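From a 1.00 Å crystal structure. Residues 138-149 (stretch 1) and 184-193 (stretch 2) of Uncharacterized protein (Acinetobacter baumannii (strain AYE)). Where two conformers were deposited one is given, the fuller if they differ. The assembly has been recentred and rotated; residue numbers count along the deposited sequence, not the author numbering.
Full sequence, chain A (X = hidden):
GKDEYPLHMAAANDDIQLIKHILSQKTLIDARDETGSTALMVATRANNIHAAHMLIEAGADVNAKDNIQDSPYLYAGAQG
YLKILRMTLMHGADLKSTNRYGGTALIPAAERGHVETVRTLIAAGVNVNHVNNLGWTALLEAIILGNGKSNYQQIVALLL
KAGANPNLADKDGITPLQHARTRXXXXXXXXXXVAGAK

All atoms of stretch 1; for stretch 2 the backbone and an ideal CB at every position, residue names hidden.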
# COMPACT_ATOMS: atom_id res chain seq x y z
N ALA A 138 5.14 -8.26 -6.26
CA ALA A 138 3.72 -8.42 -5.97
C ALA A 138 3.22 -9.81 -6.45
O ALA A 138 2.48 -10.42 -5.74
CB ALA A 138 2.94 -7.30 -6.59
N LEU A 139 3.61 -10.19 -7.67
CA LEU A 139 3.23 -11.47 -8.22
C LEU A 139 3.70 -12.63 -7.32
O LEU A 139 2.91 -13.54 -7.01
CB LEU A 139 3.77 -11.61 -9.64
CG LEU A 139 3.43 -12.90 -10.38
CD1 LEU A 139 1.97 -13.09 -10.56
CD2 LEU A 139 4.13 -12.91 -11.71
N LEU A 140 4.95 -12.62 -6.93
CA LEU A 140 5.47 -13.68 -6.08
C LEU A 140 4.73 -13.74 -4.78
O LEU A 140 4.36 -14.83 -4.30
CB LEU A 140 6.97 -13.56 -5.89
CG LEU A 140 7.80 -13.97 -7.08
CD1 LEU A 140 9.21 -13.41 -7.01
CD2 LEU A 140 7.90 -15.48 -7.20
N GLU A 141 4.53 -12.59 -4.12
CA GLU A 141 3.78 -12.63 -2.85
C GLU A 141 2.35 -13.11 -3.02
O GLU A 141 1.86 -13.83 -2.15
CB GLU A 141 3.82 -11.29 -2.14
CG GLU A 141 5.22 -10.91 -1.66
CD GLU A 141 5.27 -10.05 -0.40
OE1 GLU A 141 4.29 -9.88 0.25
OE2 GLU A 141 6.35 -9.57 -0.05
N ALA A 142 1.68 -12.70 -4.08
CA ALA A 142 0.31 -13.16 -4.26
C ALA A 142 0.23 -14.68 -4.37
O ALA A 142 -0.74 -15.30 -3.90
CB ALA A 142 -0.27 -12.53 -5.49
N ILE A 143 1.28 -15.32 -4.90
CA ILE A 143 1.31 -16.76 -5.06
C ILE A 143 1.75 -17.41 -3.76
O ILE A 143 1.03 -18.33 -3.28
CB ILE A 143 2.26 -17.15 -6.21
CG1 ILE A 143 1.74 -16.61 -7.57
CG2 ILE A 143 2.42 -18.68 -6.30
CD1 ILE A 143 2.66 -16.66 -8.67
N ILE A 144 2.89 -17.00 -3.23
CA ILE A 144 3.48 -17.67 -2.06
C ILE A 144 2.68 -17.45 -0.78
O ILE A 144 2.56 -18.35 0.03
CB ILE A 144 4.91 -17.12 -1.87
CG1 ILE A 144 5.81 -17.53 -3.05
CG2 ILE A 144 5.50 -17.58 -0.56
CD1 ILE A 144 7.15 -16.82 -3.13
N LEU A 145 2.14 -16.25 -0.61
CA LEU A 145 1.47 -15.86 0.62
C LEU A 145 -0.06 -15.85 0.53
O LEU A 145 -0.74 -15.60 1.52
CB LEU A 145 2.06 -14.54 1.15
CG LEU A 145 3.53 -14.61 1.45
CD1 LEU A 145 4.05 -13.21 1.78
CD2 LEU A 145 3.86 -15.60 2.59
N GLY A 146 -0.60 -16.09 -0.66
CA GLY A 146 -2.02 -16.25 -0.84
C GLY A 146 -2.40 -17.71 -0.64
O GLY A 146 -1.55 -18.55 -0.32
N ASN A 147 -3.62 -18.04 -0.96
CA ASN A 147 -4.14 -19.40 -0.87
C ASN A 147 -4.55 -19.99 -2.22
O ASN A 147 -5.20 -21.02 -2.27
CB ASN A 147 -5.30 -19.45 0.13
CG ASN A 147 -6.53 -18.69 -0.35
OD1 ASN A 147 -6.52 -18.11 -1.41
ND2 ASN A 147 -7.60 -18.75 0.42
N GLY A 148 -4.18 -19.32 -3.29
CA GLY A 148 -4.49 -19.82 -4.62
C GLY A 148 -5.92 -19.66 -5.11
O GLY A 148 -6.22 -20.04 -6.25
N LYS A 149 -6.77 -19.12 -4.26
CA LYS A 149 -8.22 -19.02 -4.52
C LYS A 149 -8.59 -17.62 -4.98
O LYS A 149 -7.79 -16.78 -4.98
CB LYS A 149 -9.02 -19.43 -3.30
CG LYS A 149 -8.75 -20.84 -2.86
CD LYS A 149 -9.59 -21.34 -1.72
CE LYS A 149 -9.31 -22.75 -1.44
NZ LYS A 149 -9.43 -22.98 0.02
N UNK A 184 0.20 -26.64 -6.45
CA UNK A 184 -0.99 -27.16 -7.09
C UNK A 184 -2.03 -26.12 -7.44
O UNK A 184 -3.21 -26.43 -7.52
CB UNK A 184 -1.63 -28.21 -6.18
N UNK A 185 -1.60 -24.89 -7.67
CA UNK A 185 -2.53 -23.80 -7.98
C UNK A 185 -2.81 -23.76 -9.48
O UNK A 185 -2.08 -23.12 -10.24
CB UNK A 185 -1.97 -22.46 -7.51
N UNK A 186 -3.81 -24.52 -9.91
CA UNK A 186 -3.94 -24.82 -11.34
C UNK A 186 -4.35 -23.60 -12.12
O UNK A 186 -3.87 -23.35 -13.24
CB UNK A 186 -4.95 -25.94 -11.57
N UNK A 187 -5.26 -22.80 -11.55
CA UNK A 187 -5.74 -21.57 -12.20
C UNK A 187 -4.58 -20.57 -12.38
O UNK A 187 -4.38 -20.04 -13.49
CB UNK A 187 -6.86 -20.94 -11.38
N UNK A 188 -3.83 -20.32 -11.29
CA UNK A 188 -2.71 -19.43 -11.38
C UNK A 188 -1.64 -19.95 -12.39
O UNK A 188 -1.09 -19.18 -13.16
CB UNK A 188 -2.10 -19.25 -9.99
N UNK A 189 -1.38 -21.29 -12.39
CA UNK A 189 -0.48 -21.87 -13.40
C UNK A 189 -0.92 -21.52 -14.82
O UNK A 189 -0.09 -21.14 -15.66
CB UNK A 189 -0.42 -23.39 -13.24
N UNK A 190 -2.20 -21.71 -15.09
CA UNK A 190 -2.69 -21.44 -16.44
C UNK A 190 -2.57 -19.98 -16.81
O UNK A 190 -2.14 -19.66 -17.92
CB UNK A 190 -4.15 -21.88 -16.57
N UNK A 191 -2.89 -19.07 -15.88
CA UNK A 191 -2.71 -17.66 -16.12
C UNK A 191 -1.28 -17.28 -16.40
O UNK A 191 -1.00 -16.50 -17.32
CB UNK A 191 -3.23 -16.86 -14.92
N UNK A 192 -0.33 -17.86 -15.65
CA UNK A 192 1.09 -17.62 -15.84
C UNK A 192 1.56 -18.10 -17.22
O UNK A 192 2.31 -17.43 -17.93
CB UNK A 192 1.89 -18.32 -14.74
N UNK A 193 1.17 -19.33 -17.58
CA UNK A 193 1.61 -19.92 -18.87
C UNK A 193 1.15 -19.07 -20.05
O UNK A 193 1.93 -18.82 -20.94
CB UNK A 193 1.07 -21.34 -19.02

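Position 184 has phi/psi of 69/28, a positive phi that by itself favours glycine, and an ideal CB there would find nothing of stretch 1 within 5.5 Å. Asparagine could also adopt such angles, but glycine is the simplest reading. The residue is Gly184, which closes a preceding helix in a Schellman motif.

Position 185 stands right before a helix, with phi/psi of -87/88, and its CA-to-CB bond points toward stretch 1. The ideal CB lies 4.7 Å from the CA of Gly148, whose own CA lacks a side chain and has a positive phi (76°). What stretch 1 offers is therefore a flat backbone surface beside backbone carbonyls, suited to an aromatic ring, or to a long aliphatic chain with less complete coverage; a small capping residue would satisfy the helix start but leave the surface bare. The deposited residue is Tyr185 (chi1 -69°, m). Its ring lies against Gly148, with CA of Gly148 3.5 Å from the ring centroid and 5° off the normal, a CH-pi contact over the face. A CB on Gly148 would fall 2.4 Å from CD1 of Tyr185, so this close CH-pi contact depends on the missing side chain. At the ring edge, O of Ile143 is 3.5 Å from CE2 of Tyr185. OH of Tyr185 is 2.6 Å from the O of water 1, whose O lies within hydrogen-bonding reach of O of Ile144 (3.0 Å) and O of Gly146 (2.9 Å), linking Tyr185 to the backbone carbonyls of Ile144 and Gly146 through water.

Position 186 points sideways and meets nothing of stretch 1, so a polar residue is reasonable; it is Arg186.

Position 187 points toward stretch 1, its ideal CB 5.2 Å from O of Gly148. That gap favours a polar chain, whether a direct donor or an acceptor working through water. Glu187 takes the second course: water 2 donates to OE1 of Glu187 (2.8 Å from its O) and to O of Gly148 (2.9 Å), while accepting from the backbone N of position 188 (3.1 Å from the water O).

Position 188 also points toward stretch 1, and its ideal CB is 5.2 Å from CG1 of Ile143. With Gly148 leaving room nearby, a medium aliphatic residue such as valine, leucine or isoleucine fits. Ile188 reaches both: its CG2 is 4.0 Å from CG1 of Ile143, and its CD1 is 3.9 Å from CA of Gly148.

Positions 189, 190 and 191 have no atom of stretch 1 near their ideal CB, leaving the choice open. They are Glu189, Lys190 and Leu191.

Position 192, one turn beyond 188, points toward stretch 1, but the helix axes approach no closer than 11.9 Å (angle 158°, nearly antiparallel), and no atom of stretch 1 lies within 5.5 Å of its ideal CB. A long apolar chain is needed to bridge the gap; leucine or methionine would serve. Leu192 places CD1 4.1 Å from CD1 of Ile143 and CD2 4.1 Å from CD2 of Leu139.

Position 193 is out of reach and unconstrained by stretch 1; it is Leu193.

Stretch 2 184-193: GYREIEKLLL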
# COMPACT_ATOMS: atom_id res chain seq x y z
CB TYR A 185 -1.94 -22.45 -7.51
CG TYR A 185 -1.86 -22.30 -6.01
CD1 TYR A 185 -2.57 -23.05 -5.11
CD2 TYR A 185 -1.00 -21.32 -5.51
CE1 TYR A 185 -2.51 -22.80 -3.76
CE2 TYR A 185 -0.93 -21.07 -4.15
CZ TYR A 185 -1.66 -21.81 -3.26
OH TYR A 185 -1.62 -21.58 -1.91
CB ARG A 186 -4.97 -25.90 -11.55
CG ARG A 186 -4.64 -27.20 -10.84
CD ARG A 186 -5.67 -28.28 -11.16
NE ARG A 186 -7.00 -27.93 -10.69
CZ ARG A 186 -8.15 -28.32 -11.23
NH1 ARG A 186 -8.17 -29.12 -12.28
NH2 ARG A 186 -9.33 -27.90 -10.74
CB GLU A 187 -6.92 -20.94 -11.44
CG GLU A 187 -8.07 -21.85 -11.21
CD GLU A 187 -8.01 -22.80 -10.02
OE1 GLU A 187 -6.93 -22.92 -9.36
OE2 GLU A 187 -8.95 -23.56 -9.82
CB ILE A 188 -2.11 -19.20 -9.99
CG1 ILE A 188 -3.07 -18.32 -9.20
CG2 ILE A 188 -0.68 -18.63 -10.11
CD1 ILE A 188 -2.75 -18.18 -7.71
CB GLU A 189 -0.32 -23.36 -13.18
CG GLU A 189 0.54 -24.00 -14.23
CD GLU A 189 0.65 -25.50 -14.11
OE1 GLU A 189 -0.17 -26.09 -13.36
OE2 GLU A 189 1.49 -26.10 -14.80
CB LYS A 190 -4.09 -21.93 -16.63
CG LYS A 190 -4.18 -23.47 -16.69
CD LYS A 190 -5.57 -24.01 -16.88
CE LYS A 190 -5.91 -24.08 -18.28
NZ LYS A 190 -5.28 -25.28 -18.97
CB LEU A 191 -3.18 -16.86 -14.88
CG LEU A 191 -4.68 -16.88 -14.63
CD1 LEU A 191 -5.03 -16.41 -13.22
CD2 LEU A 191 -5.42 -16.02 -15.65
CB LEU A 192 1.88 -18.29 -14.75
CG LEU A 192 1.84 -17.56 -13.41
CD1 LEU A 192 2.38 -18.44 -12.31
CD2 LEU A 192 2.62 -16.29 -13.44
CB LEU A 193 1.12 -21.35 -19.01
CG LEU A 193 1.86 -22.36 -18.11
CD1 LEU A 193 1.05 -23.64 -18.06
CD2 LEU A 193 3.29 -22.58 -18.52
O HOH W 1 0.60 -20.40 -1.08
O HOH W 2 -4.97 -21.15 -8.56
O HOH W 3 -8.22 -22.71 -6.52
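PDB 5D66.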